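Local coordinates for rhamnose ABC transporter, periplasmic rhamnose-binding protein (Kribbella flavida, PDB 4KVF), which probably binds a sugar, most likely rhamnose, and hands it to an ABC transporter for uptake, at residues P281-Y286 / G311-Y316; I100-N105 / V124-S129. One frame throughout, in Å; residues are numbered along the deposited sequence.

How the contacts relate
Followed from the N terminus, the chain reaches contact 2 first. Residues 100-105 and 124-129 are neighbouring strand ends in the six-stranded parallel sheet, and helix 111-119 carries the chain from one to the other. Contact 1 closes a second loop much later: residues 281-286 form the first part of helix 281-296, and after that helix the chain comes back to it at 311-316, a turn that leads into strand 315-317 of a small antiparallel sheet. The two loops lie in series, neither crossing nor enclosing the other, and the two contacts have centres about 15 Å apart. The start of helix 281-296 joins them, since Ile284 CG2 packs 3.9 Å from Phe127 CD2 while Asp283 and Tyr286 meet the later turn.

Contact 1 (P281-Y286 / G311-Y316); sequences PADIGY and GKLGEY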
# COMPACT_ATOMS: atom_id res chain seq x y z
N PRO A 281 6.18 -0.58 -3.64
CA PRO A 281 5.50 -1.85 -3.92
C PRO A 281 6.49 -2.99 -4.04
O PRO A 281 6.14 -4.12 -3.72
CB PRO A 281 4.83 -1.61 -5.28
CG PRO A 281 4.75 -0.13 -5.41
CD PRO A 281 5.98 0.39 -4.73
N ALA A 282 7.70 -2.70 -4.51
CA ALA A 282 8.72 -3.74 -4.63
C ALA A 282 9.00 -4.38 -3.27
O ALA A 282 9.24 -5.58 -3.18
CB ALA A 282 10.00 -3.18 -5.26
N ASP A 283 8.96 -3.58 -2.21
CA ASP A 283 9.22 -4.11 -0.88
C ASP A 283 8.10 -5.03 -0.41
O ASP A 283 8.32 -5.92 0.41
CB ASP A 283 9.42 -3.00 0.16
CG ASP A 283 10.70 -2.22 -0.05
OD1 ASP A 283 11.63 -2.75 -0.71
OD2 ASP A 283 10.80 -1.08 0.46
N ILE A 284 6.88 -4.80 -0.91
CA ILE A 284 5.76 -5.67 -0.56
C ILE A 284 6.02 -7.09 -1.09
O ILE A 284 5.90 -8.08 -0.36
CB ILE A 284 4.43 -5.15 -1.14
CG1 ILE A 284 4.16 -3.72 -0.66
CG2 ILE A 284 3.27 -6.06 -0.73
CD1 ILE A 284 2.94 -3.10 -1.33
N GLY A 285 6.40 -7.18 -2.35
CA GLY A 285 6.67 -8.47 -2.96
C GLY A 285 7.89 -9.13 -2.36
O GLY A 285 7.94 -10.35 -2.16
N TYR A 286 8.90 -8.31 -2.08
CA TYR A 286 10.14 -8.79 -1.46
C TYR A 286 9.85 -9.35 -0.06
O TYR A 286 10.27 -10.46 0.27
CB TYR A 286 11.15 -7.63 -1.42
CG TYR A 286 12.53 -7.96 -0.89
CD1 TYR A 286 12.75 -8.08 0.47
CD2 TYR A 286 13.60 -8.09 -1.75
CE1 TYR A 286 14.02 -8.36 0.96
CE2 TYR A 286 14.87 -8.38 -1.27
CZ TYR A 286 15.07 -8.51 0.09
OH TYR A 286 16.33 -8.79 0.57
N GLY A 311 15.78 -10.29 4.75
CA GLY A 311 16.83 -9.72 3.93
C GLY A 311 17.11 -8.26 4.23
O GLY A 311 17.27 -7.87 5.39
N LYS A 312 17.13 -7.45 3.17
CA LYS A 312 17.49 -6.03 3.24
C LYS A 312 16.50 -5.24 4.09
O LYS A 312 16.79 -4.12 4.50
CB LYS A 312 17.52 -5.42 1.83
CG LYS A 312 16.13 -5.16 1.24
CD LYS A 312 16.21 -4.76 -0.24
CE LYS A 312 14.81 -4.51 -0.79
NZ LYS A 312 14.86 -4.14 -2.24
N LEU A 313 15.32 -5.81 4.33
CA LEU A 313 14.27 -5.10 5.07
C LEU A 313 14.42 -5.22 6.59
O LEU A 313 13.71 -4.54 7.34
CB LEU A 313 12.88 -5.57 4.66
CG LEU A 313 12.55 -5.35 3.19
CD1 LEU A 313 11.13 -5.85 2.93
CD2 LEU A 313 12.67 -3.88 2.84
N GLY A 314 15.32 -6.09 7.04
CA GLY A 314 15.58 -6.26 8.46
C GLY A 314 14.64 -7.25 9.12
O GLY A 314 14.11 -8.16 8.48
N GLU A 315 14.42 -7.08 10.42
CA GLU A 315 13.63 -8.02 11.20
C GLU A 315 12.16 -7.62 11.31
O GLU A 315 11.82 -6.44 11.47
CB GLU A 315 14.22 -8.17 12.62
CG GLU A 315 13.61 -9.32 13.44
CD GLU A 315 14.23 -9.43 14.83
OE1 GLU A 315 14.35 -8.40 15.52
OE2 GLU A 315 14.61 -10.56 15.21
N TYR A 316 11.28 -8.61 11.21
CA TYR A 316 9.85 -8.38 11.33
C TYR A 316 9.25 -9.14 12.49
O TYR A 316 9.70 -10.24 12.81
CB TYR A 316 9.14 -8.76 10.02
CG TYR A 316 9.28 -7.64 9.03
CD1 TYR A 316 8.34 -6.61 9.00
CD2 TYR A 316 10.39 -7.55 8.21
CE1 TYR A 316 8.48 -5.54 8.13
CE2 TYR A 316 10.54 -6.49 7.33
CZ TYR A 316 9.57 -5.49 7.29
OH TYR A 316 9.73 -4.43 6.43
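Gly311 brings its CA to the edge of the Tyr286 ring, 3.5 Å from OH and near the ring plane. A CB here would clash with that hydroxyl, and the positive phi also favours glycine. At Lys312 the backbone N donates to Tyr286 OH at 3.0 Å, an almost straight bond with an angle of 174° at the hydrogen; Glu67 offers the same hydroxyl a weak second bond. Lys312 CG lies between the backbone N and the carbonyl carbon (chi1 76°), and from there the extended chain runs over one face of the Tyr286 ring, placing CE almost above the centre, 3.9 Å from the ring centroid, as a CH-pi contact. Lys312 NZ lies farther out, in an off-centre cation-pi arrangement, and makes a long salt bridge to Asp283 OD1 at 3.8 Å. In this surface contact the turn linking strands 307-309 and 315-317, a small antiparallel sheet, settles on the first turns of helix 281-296. A leucine in place of Tyr286 would probably leave the Lys312 N-H without its hydroxyl partner and the lysine chain without a flat face to lie along. Leu313, in the short 3-10 segment, sets CD1 obliquely against the ring, 3.7 Å from Tyr286 CD1, while its CD2 branch approaches the Asp283 carboxylate, 3.9 Å from OD1. Farther along, Tyr316 turns its ring edge to Leu313 CB.

Contact 2 (I100-N105 / V124-S129); sequences IVVAAN and VVTFDS
Val125 N donates to Ile100 O at 2.9 Å, and Val102 N returns a bond to Val125 O, so that Val125 is gripped through both its N-H and its carbonyl. Next along the pair, Phe127 N reaches Val102 O at 3.0 Å, but from above the carbonyl plane, 43° out of it, as the strand pairing departs from regular geometry. Beyond the regular strands, Ala104 N bonds to Ser129 O at 3.2 Å. Alpha hydrogens add to this backbone network: Val101 CA, for one, makes a CA-H...O contact with Val125 O at 3.1 Å. Among the side chains, Phe127 covers the end of the neighbouring strand. Its CG sits between the backbone N and the carbonyl carbon (chi1 75°), which carries the ring across that strand end. There Ala103 CB lies over one face of the Phe127 ring, offset toward the rim, in a CH-pi contact 3.9 Å from the centroid, and Val101 CG1 approaches Phe127 CD1 to 3.4 Å. The arrangement is a beta-alpha-beta unit: strand 99-102, helix 111-119 and strand 123-127 place two parallel strands side by side in the core sheet of a periplasmic binding protein domain. On the sheet face shared by Ile100, Val102, Val124 and Thr126, Val102 CG1 meets Thr126 CG2 at 4.0 Å. Farther out, strand 41-45 lies on the far side of strand 99-102, and strand 138-141 flanks strand 123-127. Helix 281-296 packs on the other face, at Val101 and Val125, and also touches the Phe127 side chain. Polar ends are held from outside the pair: Thr126 OG1 bonds to Asp130, Asp128 OD1 to Gln142 NE2, and Ser129 OG to Lys47 NZ.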
# COMPACT_ATOMS: atom_id res chain seq x y z
N ILE A 100 2.28 -19.71 -2.16
CA ILE A 100 1.45 -18.89 -3.03
C ILE A 100 1.31 -17.51 -2.40
O ILE A 100 0.86 -17.38 -1.27
CB ILE A 100 0.04 -19.49 -3.26
CG1 ILE A 100 0.13 -20.83 -4.00
CG2 ILE A 100 -0.83 -18.52 -4.08
CD1 ILE A 100 -1.22 -21.56 -4.15
N VAL A 101 1.73 -16.49 -3.14
CA VAL A 101 1.60 -15.10 -2.70
C VAL A 101 0.50 -14.45 -3.54
O VAL A 101 0.63 -14.28 -4.76
CB VAL A 101 2.92 -14.35 -2.90
CG1 VAL A 101 2.81 -12.93 -2.39
CG2 VAL A 101 4.03 -15.09 -2.17
N VAL A 102 -0.59 -14.07 -2.88
CA VAL A 102 -1.78 -13.67 -3.63
C VAL A 102 -2.44 -12.39 -3.10
O VAL A 102 -2.57 -12.20 -1.88
CB VAL A 102 -2.81 -14.84 -3.66
CG1 VAL A 102 -3.11 -15.33 -2.24
CG2 VAL A 102 -4.09 -14.43 -4.39
N ALA A 103 -2.85 -11.52 -4.01
CA ALA A 103 -3.61 -10.33 -3.63
C ALA A 103 -5.07 -10.67 -3.90
O ALA A 103 -5.51 -10.66 -5.04
CB ALA A 103 -3.18 -9.12 -4.45
N ALA A 104 -5.81 -10.98 -2.84
CA ALA A 104 -7.19 -11.45 -2.99
C ALA A 104 -8.18 -10.35 -3.40
O ALA A 104 -8.31 -9.33 -2.72
CB ALA A 104 -7.65 -12.14 -1.68
N ASN A 105 -8.89 -10.56 -4.51
CA ASN A 105 -9.90 -9.60 -4.93
C ASN A 105 -11.14 -9.64 -4.04
O ASN A 105 -11.78 -8.62 -3.81
CB ASN A 105 -10.31 -9.86 -6.38
CG ASN A 105 -9.23 -9.45 -7.37
OD1 ASN A 105 -8.47 -8.52 -7.11
ND2 ASN A 105 -9.17 -10.13 -8.51
N VAL A 124 0.48 -19.96 2.31
CA VAL A 124 -0.26 -18.92 1.62
C VAL A 124 -0.06 -17.58 2.31
O VAL A 124 -0.36 -17.42 3.48
CB VAL A 124 -1.76 -19.25 1.57
CG1 VAL A 124 -2.54 -18.08 1.00
CG2 VAL A 124 -1.99 -20.50 0.73
N VAL A 125 0.50 -16.64 1.56
CA VAL A 125 0.73 -15.29 2.03
C VAL A 125 -0.07 -14.32 1.15
O VAL A 125 0.13 -14.23 -0.07
CB VAL A 125 2.22 -14.92 1.91
CG1 VAL A 125 2.44 -13.47 2.30
CG2 VAL A 125 3.05 -15.85 2.78
N THR A 126 -1.00 -13.61 1.76
CA THR A 126 -1.72 -12.61 1.01
C THR A 126 -0.94 -11.29 1.03
O THR A 126 -0.07 -11.09 1.88
CB THR A 126 -3.13 -12.40 1.57
OG1 THR A 126 -3.02 -12.23 2.99
CG2 THR A 126 -3.99 -13.62 1.31
N PHE A 127 -1.24 -10.42 0.09
CA PHE A 127 -0.61 -9.10 0.05
C PHE A 127 -1.54 -8.10 -0.59
O PHE A 127 -2.40 -8.46 -1.38
CB PHE A 127 0.75 -9.15 -0.66
CG PHE A 127 0.67 -9.26 -2.16
CD1 PHE A 127 0.44 -10.47 -2.77
CD2 PHE A 127 0.87 -8.14 -2.97
CE1 PHE A 127 0.40 -10.59 -4.15
CE2 PHE A 127 0.81 -8.25 -4.36
CZ PHE A 127 0.58 -9.47 -4.95
N ASP A 128 -1.37 -6.84 -0.21
CA ASP A 128 -2.19 -5.74 -0.72
C ASP A 128 -3.62 -5.80 -0.20
O ASP A 128 -4.05 -4.94 0.54
CB ASP A 128 -2.16 -5.70 -2.26
CG ASP A 128 -1.76 -4.34 -2.79
OD1 ASP A 128 -2.47 -3.36 -2.49
OD2 ASP A 128 -0.74 -4.26 -3.51
N SER A 129 -4.35 -6.85 -0.60
CA SER A 129 -5.70 -7.08 -0.11
C SER A 129 -5.76 -8.47 0.49
O SER A 129 -5.30 -9.44 -0.11
CB SER A 129 -6.72 -6.95 -1.24
OG SER A 129 -6.75 -5.62 -1.72